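PDB 1ZZG: glucose-6-phosphate isomerase from Thermus thermophilus, which probably catalyses the reversible isomerization of glucose 6-phosphate to fructose 6-phosphate, a step shared by glycolysis and gluconeogenesis. Local coordinates for residues L98-E102 with P103-L107. Residues are numbered along the deposited sequence; the frame is centred on the assembly and turned at random.
Sequences LDHVE and PEPIL
Ile106 packs back against Leu98 and His100, joining the loop after strand 94-98 to the first turn of helix 103-112. Leu98 CD2 meets Ile106 CD1 at 3.9 Å, the two side chains crossing at about a right angle. Ile106 CG1 also lies 3.7 Å from His100 CE1. A chi1 of -69° places it there, anti to the carbonyl carbon. Pro105 CB approaches the same CE1 at 3.8 Å. Both come obliquely to the imidazole.

One hydrogen bond lies within the loop. Glu102 N donates to His100 ND1 at 3.1 Å, lying in the ring plane, though bent (N-H...N 140°). This would help to fix the rotation of the imidazole.

The N-cap residue Glu102 is extended, with CG anti to the backbone N (chi1 -175°), and OE1 passes 3.7 Å from Pro105 CG. Glu104 bends at chi2, bringing its OE1 within 3.4 Å of Glu102 CG. The planes of the two carboxylates are nearly perpendicular. A water donates to Glu102 OE2 and, weakly, to Glu104 OE1, which lie 4.2 Å apart.

Ser251 OG of the second subunit bonds Glu102 OE2, its Glu252 N and Arg253 N bond Glu102 OE1, and its Leu317 N bonds Glu104 OE2. The Leu98 end of the apolar cluster thus packs on Phe139 of helix 130-147, while both carboxylates bond to the second subunit, where hydroxyl and amide donors, with the water, would ease the like charges.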
loop_
_atom_site.group_PDB
_atom_site.type_symbol
_atom_site.label_atom_id
_atom_site.label_comp_id
_atom_site.label_asym_id
_atom_site.label_seq_id
_atom_site.Cartn_x
_atom_site.Cartn_y
_atom_site.Cartn_z
ATOM N N LEU A 98 2.104 13.211 7.822
ATOM C CA LEU A 98 1.092 13.100 8.859
ATOM C C LEU A 98 -0.256 12.997 8.152
ATOM O O LEU A 98 -0.986 13.985 8.009
ATOM C CB LEU A 98 1.112 14.312 9.793
ATOM C CG LEU A 98 1.565 13.982 11.219
ATOM C CD1 LEU A 98 3.083 13.749 11.218
ATOM C CD2 LEU A 98 1.197 15.125 12.174
ATOM N N ASP A 99 -0.548 11.786 7.683
ATOM C CA ASP A 99 -1.791 11.468 6.982
ATOM C C ASP A 99 -2.568 10.516 7.885
ATOM O O ASP A 99 -3.218 9.574 7.427
ATOM C CB ASP A 99 -1.472 10.789 5.648
ATOM C CG ASP A 99 -0.627 9.536 5.816
ATOM O OD1 ASP A 99 -0.051 9.354 6.911
ATOM O OD2 ASP A 99 -0.532 8.735 4.855
ATOM N N HIS A 100 -2.481 10.774 9.184
ATOM C CA HIS A 100 -3.143 9.942 10.179
ATOM C C HIS A 100 -3.100 10.706 11.501
ATOM O O HIS A 100 -2.471 11.766 11.597
ATOM C CB HIS A 100 -2.371 8.637 10.325
ATOM C CG HIS A 100 -1.018 8.826 10.930
ATOM N ND1 HIS A 100 -0.821 8.906 12.291
ATOM C CD2 HIS A 100 0.191 9.037 10.360
ATOM C CE1 HIS A 100 0.453 9.160 12.533
ATOM N NE2 HIS A 100 1.088 9.245 11.379
ATOM N N VAL A 101 -3.755 10.167 12.523
ATOM C CA VAL A 101 -3.769 10.819 13.824
ATOM C C VAL A 101 -3.425 9.874 14.976
ATOM O O VAL A 101 -3.773 10.142 16.123
ATOM C CB VAL A 101 -5.142 11.478 14.093
ATOM C CG1 VAL A 101 -5.350 12.651 13.137
ATOM C CG2 VAL A 101 -6.252 10.458 13.906
ATOM N N GLU A 102 -2.744 8.769 14.670
ATOM C CA GLU A 102 -2.351 7.817 15.707
ATOM C C GLU A 102 -1.229 8.506 16.486
ATOM O O GLU A 102 -0.227 8.926 15.905
ATOM C CB GLU A 102 -1.871 6.503 15.081
ATOM C CG GLU A 102 -1.554 5.409 16.095
ATOM C CD GLU A 102 -1.258 4.072 15.439
ATOM O OE1 GLU A 102 -0.461 4.044 14.479
ATOM O OE2 GLU A 102 -1.821 3.051 15.891
ATOM N N PRO A 103 -1.384 8.628 17.816
ATOM C CA PRO A 103 -0.405 9.284 18.693
ATOM C C PRO A 103 1.064 8.872 18.716
ATOM O O PRO A 103 1.944 9.736 18.646
ATOM C CB PRO A 103 -1.054 9.177 20.080
ATOM C CG PRO A 103 -1.899 7.936 19.975
ATOM C CD PRO A 103 -2.500 8.066 18.600
ATOM N N GLU A 104 1.341 7.576 18.806
ATOM C CA GLU A 104 2.729 7.131 18.898
ATOM C C GLU A 104 3.666 7.556 17.761
ATOM O O GLU A 104 4.754 8.076 18.020
ATOM C CB GLU A 104 2.783 5.613 19.094
ATOM C CG GLU A 104 2.081 5.106 20.363
ATOM C CD GLU A 104 0.558 5.056 20.239
ATOM O OE1 GLU A 104 0.047 5.109 19.103
ATOM O OE2 GLU A 104 -0.125 4.944 21.283
ATOM N N PRO A 105 3.268 7.341 16.492
ATOM C CA PRO A 105 4.138 7.738 15.374
ATOM C C PRO A 105 4.447 9.243 15.388
ATOM O O PRO A 105 5.555 9.671 15.074
ATOM C CB PRO A 105 3.329 7.330 14.144
ATOM C CG PRO A 105 2.518 6.158 14.645
ATOM C CD PRO A 105 2.072 6.629 16.003
ATOM N N ILE A 106 3.457 10.039 15.761
ATOM C CA ILE A 106 3.629 11.482 15.817
ATOM C C ILE A 106 4.559 11.858 16.973
ATOM O O ILE A 106 5.426 12.713 16.829
ATOM C CB ILE A 106 2.256 12.160 15.957
ATOM C CG1 ILE A 106 1.481 11.959 14.645
ATOM C CG2 ILE A 106 2.414 13.642 16.291
ATOM C CD1 ILE A 106 0.032 12.367 14.687
ATOM N N LEU A 107 4.387 11.181 18.101
ATOM C CA LEU A 107 5.202 11.417 19.286
ATOM C C LEU A 107 6.660 11.067 18.968
ATOM O O LEU A 107 7.588 11.717 19.448
ATOM C CB LEU A 107 4.675 10.547 20.425
ATOM C CG LEU A 107 4.527 11.114 21.838
ATOM C CD1 LEU A 107 3.969 12.528 21.817
ATOM C CD2 LEU A 107 3.604 10.185 22.613
HETATM O O HOH W 1 -1.016 2.528 18.856
#